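Local coordinates for protein DegQ (Legionella fallonii, PDB 3PV2) that is an HtrA-family serine protease with a trypsin-like domain and two PDZ domains, assembles into large 12-meric particles and probably degrades misfolded proteins within them, at residues Val35-Tyr40 with Arg99-Ile104; Phe153-Gly158 with Gln170-Gly175; Ala302-Thr307 with Val337-Lys342; Ile411-Lys416 with Gln425-Glu430. One frame throughout, in Å; residues are numbered along the deposited sequence.

Along the chain the four contacts follow one another in series, each closing before the next opens. Contacts 1 and 2 lie in the trypsin-like part, one in each of its two six-stranded antiparallel barrels; their centres are about 25 Å apart and their nearest atoms about 8 Å apart. Contact 3 joins strands 305-309 and 332-339 of the first PDZ domain, its centre about 41 Å from that of contact 2. Contact 4 sets the end of strand 409-413 against helix 421-428 in the second PDZ domain, its centre again about 41 Å from that of contact 3 and about 67 Å from that of contact 2. The series thus samples both barrels of the protease and each PDZ domain, the domain layout of an HtrA protease.

Contact 1: residues Val35-Tyr40 with Arg99-Ile104; sequences VAVQGY and RNASLI
V37 and I104 stand side by side and point the same way from a non-hydrogen-bonded antiparallel pair, with V37 CG2 and I104 CG2 4.1 Å apart. V35 runs alongside I104 in the same manner, and I98 of helix 95-98 packs on both V37 and I104. The other branch of V37, CG1, is anti to the backbone N (chi1 180°) and comes within 3.3 Å of A101 CB, tighter than usual carbon packing. On the other face Q38 and L103 lie across each other at a slant, CB to CB 4.0 Å; chi2 of Q38 (57°) folds CD back, and the amide beyond it has OE1 near L103 CD2, while E395 of a neighbouring subunit packs on both residues. The strands are the two ends of the six-strand order of the first trypsin-like barrel, so their pairing closes that barrel. Q38 N donates to L103 O at 3.1 Å. In return Q38 O takes two donors, S102 N at 2.9 Å in the carbonyl plane and L103 N at 3.2 Å, the mark of a classic beta bulge. Beyond it, S102 OG sits at the edge of the Y40 ring, and a water accepts from Y40 N at 3.0 Å while donating to N100 O.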
# COMPACT_ATOMS: atom_id res chain seq x y z
N VAL B 35 -39.25 -22.93 8.70
CA VAL B 35 -39.49 -21.75 9.47
C VAL B 35 -38.76 -20.62 8.79
O VAL B 35 -37.53 -20.68 8.68
CB VAL B 35 -38.86 -21.85 10.88
CG1 VAL B 35 -39.01 -20.54 11.60
CG2 VAL B 35 -39.48 -22.94 11.69
N ALA B 36 -39.52 -19.62 8.34
CA ALA B 36 -39.01 -18.46 7.62
C ALA B 36 -39.28 -17.23 8.47
O ALA B 36 -40.42 -17.05 8.91
CB ALA B 36 -39.74 -18.32 6.23
N VAL B 37 -38.25 -16.41 8.68
CA VAL B 37 -38.33 -15.19 9.51
C VAL B 37 -37.89 -13.99 8.70
O VAL B 37 -36.96 -14.10 7.89
CB VAL B 37 -37.39 -15.28 10.75
CG1 VAL B 37 -37.46 -14.01 11.62
CG2 VAL B 37 -37.74 -16.51 11.56
N GLN B 38 -38.58 -12.88 8.94
CA GLN B 38 -38.28 -11.56 8.37
C GLN B 38 -38.08 -10.66 9.56
O GLN B 38 -38.84 -10.73 10.52
CB GLN B 38 -39.51 -11.00 7.61
CG GLN B 38 -39.76 -11.55 6.20
CD GLN B 38 -39.91 -13.09 6.14
OE1 GLN B 38 -40.73 -13.69 6.86
NE2 GLN B 38 -39.13 -13.72 5.27
N GLY B 39 -37.12 -9.75 9.52
CA GLY B 39 -37.01 -8.85 10.64
C GLY B 39 -36.09 -7.70 10.43
O GLY B 39 -35.56 -7.51 9.34
N TYR B 40 -35.93 -6.91 11.49
CA TYR B 40 -34.92 -5.86 11.56
C TYR B 40 -34.01 -6.13 12.77
O TYR B 40 -34.48 -6.50 13.85
CB TYR B 40 -35.54 -4.47 11.67
CG TYR B 40 -36.33 -4.05 10.44
CD1 TYR B 40 -37.52 -4.70 10.11
CD2 TYR B 40 -35.90 -3.01 9.62
CE1 TYR B 40 -38.25 -4.34 8.99
CE2 TYR B 40 -36.63 -2.64 8.49
CZ TYR B 40 -37.81 -3.31 8.19
OH TYR B 40 -38.56 -2.97 7.09
N ARG B 99 -34.65 -15.20 16.43
CA ARG B 99 -34.36 -13.97 17.14
C ARG B 99 -34.53 -12.75 16.24
O ARG B 99 -34.17 -12.78 15.06
CB ARG B 99 -32.95 -13.96 17.71
CG ARG B 99 -32.91 -14.38 19.16
CD ARG B 99 -31.65 -13.94 19.85
NE ARG B 99 -30.46 -14.46 19.19
CZ ARG B 99 -29.88 -15.63 19.47
NH1 ARG B 99 -30.39 -16.45 20.38
NH2 ARG B 99 -28.77 -15.99 18.81
N ASN B 100 -35.06 -11.68 16.86
CA ASN B 100 -35.32 -10.41 16.19
C ASN B 100 -36.40 -10.52 15.12
O ASN B 100 -36.44 -9.71 14.20
CB ASN B 100 -34.03 -9.85 15.60
CG ASN B 100 -32.94 -9.66 16.65
OD1 ASN B 100 -33.14 -8.97 17.65
ND2 ASN B 100 -31.79 -10.27 16.43
N ALA B 101 -37.28 -11.49 15.23
CA ALA B 101 -38.26 -11.67 14.20
C ALA B 101 -39.28 -10.55 14.31
O ALA B 101 -39.65 -10.20 15.40
CB ALA B 101 -38.94 -13.00 14.35
N SER B 102 -39.68 -9.99 13.18
CA SER B 102 -40.95 -9.25 13.10
C SER B 102 -42.07 -10.18 12.66
O SER B 102 -43.22 -10.06 13.09
CB SER B 102 -40.82 -8.10 12.11
OG SER B 102 -39.75 -7.25 12.51
N LEU B 103 -41.69 -11.14 11.85
CA LEU B 103 -42.60 -12.08 11.25
C LEU B 103 -41.99 -13.51 11.17
O LEU B 103 -40.82 -13.67 10.86
CB LEU B 103 -42.83 -11.54 9.85
CG LEU B 103 -44.18 -11.57 9.24
CD1 LEU B 103 -44.39 -10.22 8.51
CD2 LEU B 103 -44.23 -12.77 8.30
N ILE B 104 -42.82 -14.51 11.43
CA ILE B 104 -42.45 -15.89 11.33
C ILE B 104 -43.53 -16.71 10.68
O ILE B 104 -44.65 -16.84 11.20
CB ILE B 104 -42.23 -16.53 12.71
CG1 ILE B 104 -41.44 -15.60 13.65
CG2 ILE B 104 -41.50 -17.85 12.54
CD1 ILE B 104 -41.41 -16.05 15.07
O HOH W 1 -37.63 -7.38 13.89

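Contact 2: residues Phe153-Gly158 with Gln170-Gly175; sequences FVVAIG and QSATFG
G175 O receives the N-H of V154 at 2.8 Å and a nearly straight 166°, although the donor is tilted out of the carbonyl plane. The same oxygen lies in the plane of the F153 ring, at its edge, and also meets F153 CA at 3.5 Å in a CA-H...O contact. G175 N returns a bond to V154 O. The reciprocal pattern recurs at A156 with T173 and at G158 with S171, giving six backbone bonds over three hydrogen-bonded pairs. The pairing is unbroken and antiparallel; strands 153-158 and 171-179 are the first two strands, neighbours in the second six-stranded barrel of the trypsin-like fold. The side chains alternate between two faces. On one, V155, F174, I157 and A172 gather, and L25 of helix 22-28 packs on V155, I157 and A172. V155 splits its branches: CG1, anti to the backbone N (chi1 170°), approaches A172 CB at 3.9 Å, whereas CG2 reaches the edge of the F174 ring, 4.0 Å from CD1. F174 also meets F153, their planes only 20° apart but slid so far, with centroids 5.6 Å apart, that the rings barely overlap; the touch is between F174 CZ and F153 CD2, 3.5 Å. F174 makes an edge-to-face contact with F153 of one neighbouring subunit, and F153 with F174 of another, carrying the aromatic cluster across subunit boundaries. On the opposite face T173 OG1 packs 3.5 Å from A156 CB and hydrogen-bonds to A199 O.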
# COMPACT_ATOMS: atom_id res chain seq x y z
N PHE B 153 -26.83 -45.18 15.15
CA PHE B 153 -27.12 -44.51 13.90
C PHE B 153 -28.18 -43.42 14.03
O PHE B 153 -29.13 -43.52 14.80
CB PHE B 153 -27.45 -45.51 12.78
CG PHE B 153 -26.31 -46.48 12.45
CD1 PHE B 153 -26.45 -47.86 12.69
CD2 PHE B 153 -25.18 -46.04 11.81
CE1 PHE B 153 -25.45 -48.73 12.34
CE2 PHE B 153 -24.18 -46.92 11.50
CZ PHE B 153 -24.34 -48.28 11.76
N VAL B 154 -28.00 -42.35 13.29
CA VAL B 154 -28.91 -41.24 13.36
C VAL B 154 -29.12 -40.61 12.02
O VAL B 154 -28.26 -40.70 11.12
CB VAL B 154 -28.38 -40.16 14.34
CG1 VAL B 154 -28.28 -40.74 15.79
CG2 VAL B 154 -27.04 -39.58 13.86
N VAL B 155 -30.27 -39.96 11.88
CA VAL B 155 -30.54 -39.12 10.72
C VAL B 155 -30.87 -37.72 11.12
O VAL B 155 -31.63 -37.50 12.04
CB VAL B 155 -31.65 -39.73 9.85
CG1 VAL B 155 -32.11 -38.70 8.76
CG2 VAL B 155 -31.14 -41.01 9.22
N ALA B 156 -30.25 -36.74 10.49
CA ALA B 156 -30.69 -35.35 10.71
C ALA B 156 -31.59 -34.89 9.60
O ALA B 156 -31.20 -34.94 8.47
CB ALA B 156 -29.44 -34.37 10.80
N ILE B 157 -32.77 -34.39 9.92
CA ILE B 157 -33.73 -34.02 8.93
C ILE B 157 -34.13 -32.55 9.09
O ILE B 157 -34.54 -32.12 10.19
CB ILE B 157 -35.06 -34.76 9.08
CG1 ILE B 157 -34.85 -36.20 9.46
CG2 ILE B 157 -35.88 -34.68 7.73
CD1 ILE B 157 -36.22 -36.88 9.77
N GLY B 158 -34.11 -31.80 7.99
CA GLY B 158 -34.72 -30.48 8.03
C GLY B 158 -35.65 -30.29 6.87
O GLY B 158 -35.88 -31.21 6.08
N GLN B 170 -37.67 -31.61 1.72
CA GLN B 170 -36.88 -32.02 2.88
C GLN B 170 -35.46 -32.44 2.52
O GLN B 170 -35.11 -32.72 1.36
CB GLN B 170 -37.60 -33.08 3.65
CG GLN B 170 -39.07 -32.64 3.74
CD GLN B 170 -39.76 -33.05 5.00
OE1 GLN B 170 -40.80 -32.47 5.37
NE2 GLN B 170 -39.21 -34.09 5.66
N SER B 171 -34.65 -32.47 3.56
CA SER B 171 -33.22 -32.72 3.42
C SER B 171 -32.85 -33.62 4.56
O SER B 171 -33.12 -33.28 5.69
CB SER B 171 -32.50 -31.39 3.50
OG SER B 171 -31.12 -31.47 3.20
N ALA B 172 -32.21 -34.75 4.29
CA ALA B 172 -31.78 -35.70 5.33
C ALA B 172 -30.29 -36.09 5.20
O ALA B 172 -29.84 -36.27 4.13
CB ALA B 172 -32.66 -36.96 5.27
N THR B 173 -29.57 -36.24 6.31
CA THR B 173 -28.20 -36.69 6.32
C THR B 173 -28.07 -37.79 7.38
O THR B 173 -28.85 -37.85 8.33
CB THR B 173 -27.24 -35.52 6.63
OG1 THR B 173 -27.61 -34.94 7.89
CG2 THR B 173 -27.35 -34.44 5.52
N PHE B 174 -27.10 -38.66 7.16
CA PHE B 174 -26.89 -39.89 7.86
C PHE B 174 -25.52 -39.89 8.56
O PHE B 174 -24.49 -39.40 8.01
CB PHE B 174 -26.95 -41.07 6.90
CG PHE B 174 -26.81 -42.42 7.57
CD1 PHE B 174 -27.90 -43.04 8.20
CD2 PHE B 174 -25.63 -43.10 7.52
CE1 PHE B 174 -27.76 -44.28 8.84
CE2 PHE B 174 -25.47 -44.39 8.11
CZ PHE B 174 -26.57 -44.95 8.79
N GLY B 175 -25.51 -40.40 9.79
CA GLY B 175 -24.25 -40.71 10.45
C GLY B 175 -24.51 -41.42 11.76
O GLY B 175 -25.55 -42.10 11.94

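Contact 3: residues Ala302-Thr307 with Val337-Lys342; sequences AGDIIT and VERDNK
D304 lays its carboxylate against the side of the R339 guanidinium, the two planes 15° apart and so nearly coplanar. The grip is side-on and two-pronged: R339 NE donates to D304 OD1 at 2.8 Å, and R339 NH2 to D304 OD2 at 2.7 Å. The second bond is almost straight (175°) and uses the syn lone pair of OD2, while NE meets OD1 on its syn side. A bend at chi3 (-51°) brings NE off an otherwise extended R339 chain toward the acid. Both partners are tied further, NH2 to G299 O and OD2 to K301 N, so the buried carboxylate is held at both oxygens, an arrangement expected to favour its ionised form. V337 flanks this pair: its CG2 is 3.8 Å from D304 OD2, and its CG1 meets I306 CG1 at 3.6 Å, the two side chains slanting across one another on the same sheet face. One residue along, the hydrogen-bonded pair I305-E338 joins the backbones, I305 N to E338 O at 3.1 Å and E338 N to I305 O at 2.8 Å. Two waters also bridge the segments, one from G303 O to D340 N, the other between T307 OG1 and E338 OE2. After R339 the chain reverses through a type I' turn ending at K342. Strand 305-309 against strand 332-339, with that tight hairpin leading into strand 342-349, belongs to the antiparallel sheet of a PDZ domain, here the first of the two in DegQ.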
# COMPACT_ATOMS: atom_id res chain seq x y z
N ALA B 302 -18.72 -30.52 50.09
CA ALA B 302 -17.71 -30.88 49.13
C ALA B 302 -17.37 -32.34 49.38
O ALA B 302 -17.19 -32.72 50.50
CB ALA B 302 -16.43 -29.97 49.30
N GLY B 303 -17.28 -33.14 48.33
CA GLY B 303 -16.88 -34.55 48.45
C GLY B 303 -18.09 -35.47 48.42
O GLY B 303 -17.93 -36.68 48.23
N ASP B 304 -19.27 -34.94 48.70
CA ASP B 304 -20.47 -35.64 48.44
C ASP B 304 -20.62 -36.05 46.96
O ASP B 304 -20.27 -35.31 46.05
CB ASP B 304 -21.71 -34.82 48.83
CG ASP B 304 -21.84 -34.58 50.31
OD1 ASP B 304 -21.03 -35.08 51.14
OD2 ASP B 304 -22.78 -33.83 50.66
N ILE B 305 -21.21 -37.22 46.74
CA ILE B 305 -21.55 -37.64 45.40
C ILE B 305 -23.09 -37.60 45.28
O ILE B 305 -23.80 -38.36 46.00
CB ILE B 305 -21.10 -39.08 45.16
CG1 ILE B 305 -19.60 -39.30 45.44
CG2 ILE B 305 -21.38 -39.52 43.70
CD1 ILE B 305 -18.80 -38.53 44.62
N ILE B 306 -23.59 -36.81 44.33
CA ILE B 306 -25.00 -36.72 44.14
C ILE B 306 -25.47 -37.89 43.32
O ILE B 306 -24.95 -38.11 42.23
CB ILE B 306 -25.41 -35.41 43.42
CG1 ILE B 306 -25.20 -34.21 44.33
CG2 ILE B 306 -26.86 -35.54 42.96
CD1 ILE B 306 -25.08 -32.84 43.55
N THR B 307 -26.36 -38.70 43.84
CA THR B 307 -26.89 -39.84 43.05
C THR B 307 -28.34 -39.69 42.56
O THR B 307 -28.83 -40.48 41.74
CB THR B 307 -26.75 -41.13 43.82
OG1 THR B 307 -27.48 -41.01 45.05
CG2 THR B 307 -25.31 -41.38 44.14
N VAL B 337 -27.39 -38.01 48.29
CA VAL B 337 -25.92 -38.08 48.11
C VAL B 337 -25.35 -39.30 48.84
O VAL B 337 -25.97 -39.90 49.65
CB VAL B 337 -25.15 -36.78 48.55
CG1 VAL B 337 -25.63 -35.49 47.72
CG2 VAL B 337 -25.31 -36.56 50.00
N GLU B 338 -24.13 -39.63 48.48
CA GLU B 338 -23.35 -40.59 49.21
C GLU B 338 -22.28 -39.77 49.88
O GLU B 338 -21.58 -39.03 49.21
CB GLU B 338 -22.67 -41.61 48.30
CG GLU B 338 -23.57 -42.66 47.73
CD GLU B 338 -23.87 -43.77 48.69
OE1 GLU B 338 -23.02 -44.22 49.48
OE2 GLU B 338 -25.01 -44.21 48.66
N ARG B 339 -22.10 -39.92 51.17
CA ARG B 339 -21.03 -39.28 51.83
C ARG B 339 -20.24 -40.26 52.63
O ARG B 339 -20.71 -40.71 53.62
CB ARG B 339 -21.58 -38.18 52.76
CG ARG B 339 -20.50 -37.53 53.69
CD ARG B 339 -21.13 -36.36 54.59
NE ARG B 339 -21.88 -35.41 53.77
CZ ARG B 339 -22.76 -34.52 54.21
NH1 ARG B 339 -23.05 -34.43 55.50
NH2 ARG B 339 -23.38 -33.74 53.34
N ASP B 340 -18.97 -40.45 52.24
CA ASP B 340 -18.11 -41.54 52.78
C ASP B 340 -18.90 -42.86 52.85
O ASP B 340 -18.95 -43.48 53.87
CB ASP B 340 -17.57 -41.20 54.19
CG ASP B 340 -16.83 -39.83 54.25
OD1 ASP B 340 -16.87 -39.18 55.33
OD2 ASP B 340 -16.26 -39.42 53.21
N ASN B 341 -19.58 -43.20 51.76
CA ASN B 341 -20.37 -44.45 51.62
C ASN B 341 -21.69 -44.54 52.37
O ASN B 341 -22.36 -45.57 52.30
CB ASN B 341 -19.49 -45.66 51.92
CG ASN B 341 -18.65 -45.99 50.75
OD1 ASN B 341 -17.51 -45.60 50.67
ND2 ASN B 341 -19.26 -46.64 49.77
N LYS B 342 -22.10 -43.44 53.00
CA LYS B 342 -23.36 -43.44 53.69
C LYS B 342 -24.33 -42.53 52.97
O LYS B 342 -24.02 -41.39 52.65
CB LYS B 342 -23.17 -43.03 55.14
CG LYS B 342 -22.46 -44.11 55.94
CD LYS B 342 -22.14 -43.62 57.35
CE LYS B 342 -20.77 -44.11 57.82
NZ LYS B 342 -19.68 -43.41 57.05
O HOH W 2 -18.07 -39.34 49.53
O HOH W 3 -27.17 -43.11 46.74

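Contact 4: residues Ile411-Lys416 with Gln425-Glu430; sequences ISANKK and QTIAQE
A413, at the end of strand 409-413, presents its methyl to I427 of helix 421-428, with CB 3.6 Å from I427 CG2. With CG1 of I427 anti to the carbonyl carbon (chi1 -67°), CG2 stands anti to the backbone N and also touches A413 O. Next, N414 opens the corner of a type I' turn running from A413 to K416. Its side chain slides past those of I427 and E430 in the opposite direction, and ND2 gives a hydrogen bond to E430 OE1 at 3.0 Å, arriving 43° above the carboxylate plane. The amide's other end, OD1, is bound by K431 NZ and L436 N. K416 then closes the turn: CB rests 3.9 Å from I427 CD1, while the chain bends at chi3 and chi4 to meet E430 tip to tip, NZ forming a salt bridge to OE1 at 2.8 Å on its syn side. NZ also donates to N414 O at 3.0 Å. I427 of the helix thus packs on the hairpin of the second PDZ domain, and E430, just past the helix end, takes the polar bonds. Two donors on E430 OE1, one of them cationic, would be expected to stabilise the carboxylate as an anion.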
# COMPACT_ATOMS: atom_id res chain seq x y z
N ILE B 411 -5.70 0.92 55.95
CA ILE B 411 -4.85 1.10 57.12
C ILE B 411 -5.56 1.62 58.37
O ILE B 411 -5.00 1.52 59.45
CB ILE B 411 -3.64 1.99 56.83
CG1 ILE B 411 -4.08 3.38 56.43
CG2 ILE B 411 -2.80 1.39 55.70
CD1 ILE B 411 -2.81 4.41 56.58
N SER B 412 -6.82 2.06 58.25
CA SER B 412 -7.62 2.39 59.38
C SER B 412 -9.04 2.35 58.96
O SER B 412 -9.39 2.43 57.77
CB SER B 412 -7.20 3.77 59.93
OG SER B 412 -7.84 4.87 59.21
N ALA B 413 -9.91 2.07 59.91
CA ALA B 413 -11.31 1.99 59.63
C ALA B 413 -12.01 2.63 60.86
O ALA B 413 -11.69 2.30 62.00
CB ALA B 413 -11.80 0.54 59.43
N ASN B 414 -12.96 3.51 60.59
CA ASN B 414 -13.59 4.36 61.63
C ASN B 414 -12.57 4.86 62.63
O ASN B 414 -12.78 4.77 63.82
CB ASN B 414 -14.68 3.60 62.35
CG ASN B 414 -15.86 3.20 61.40
OD1 ASN B 414 -16.05 3.81 60.34
ND2 ASN B 414 -16.64 2.17 61.78
N LYS B 415 -11.45 5.35 62.09
CA LYS B 415 -10.38 5.96 62.84
C LYS B 415 -9.65 5.01 63.72
O LYS B 415 -9.01 5.44 64.64
CB LYS B 415 -10.87 7.10 63.76
CG LYS B 415 -11.89 7.99 63.19
CD LYS B 415 -11.39 8.54 61.91
CE LYS B 415 -10.63 9.83 62.04
NZ LYS B 415 -9.76 9.96 60.83
N LYS B 416 -9.72 3.72 63.48
CA LYS B 416 -8.94 2.80 64.29
C LYS B 416 -8.00 2.05 63.35
O LYS B 416 -8.41 1.74 62.22
CB LYS B 416 -9.90 1.82 64.97
CG LYS B 416 -10.79 2.43 66.06
CD LYS B 416 -12.00 1.44 66.46
CE LYS B 416 -13.26 2.26 66.89
NZ LYS B 416 -14.05 2.95 65.78
N GLN B 425 -13.19 -6.62 59.89
CA GLN B 425 -14.55 -7.13 59.92
C GLN B 425 -15.25 -6.74 61.23
O GLN B 425 -16.41 -6.42 61.25
CB GLN B 425 -14.57 -8.66 59.77
CG GLN B 425 -14.33 -9.13 58.33
CD GLN B 425 -13.94 -10.64 58.19
OE1 GLN B 425 -13.41 -11.25 59.10
NE2 GLN B 425 -14.13 -11.16 56.99
N THR B 426 -14.53 -6.73 62.33
CA THR B 426 -15.13 -6.36 63.60
C THR B 426 -15.48 -4.86 63.52
O THR B 426 -16.59 -4.48 63.85
CB THR B 426 -14.11 -6.64 64.73
OG1 THR B 426 -13.82 -8.04 64.79
CG2 THR B 426 -14.60 -6.18 66.11
N ILE B 427 -14.55 -4.02 63.06
CA ILE B 427 -14.83 -2.58 62.94
C ILE B 427 -15.96 -2.30 62.03
O ILE B 427 -16.85 -1.55 62.40
CB ILE B 427 -13.58 -1.79 62.54
CG1 ILE B 427 -12.59 -1.86 63.69
CG2 ILE B 427 -13.90 -0.32 62.26
CD1 ILE B 427 -11.05 -1.47 63.29
N ALA B 428 -16.05 -3.03 60.93
CA ALA B 428 -17.11 -2.86 59.98
C ALA B 428 -18.46 -3.18 60.60
O ALA B 428 -19.45 -2.66 60.13
CB ALA B 428 -16.89 -3.76 58.74
N GLN B 429 -18.53 -3.93 61.68
CA GLN B 429 -19.84 -4.12 62.33
C GLN B 429 -20.20 -3.03 63.34
O GLN B 429 -21.23 -3.12 63.94
CB GLN B 429 -19.96 -5.45 63.07
CG GLN B 429 -19.19 -6.55 62.45
CD GLN B 429 -19.87 -7.86 62.48
OE1 GLN B 429 -19.40 -8.81 63.15
NE2 GLN B 429 -20.97 -7.97 61.71
N GLU B 430 -19.37 -2.00 63.49
CA GLU B 430 -19.70 -0.88 64.36
C GLU B 430 -20.95 -0.08 63.94
O GLU B 430 -21.87 0.11 64.81
CB GLU B 430 -18.52 0.08 64.49
CG GLU B 430 -17.35 -0.51 65.35
CD GLU B 430 -16.12 0.42 65.31
OE1 GLU B 430 -16.23 1.53 64.68
OE2 GLU B 430 -15.07 0.03 65.89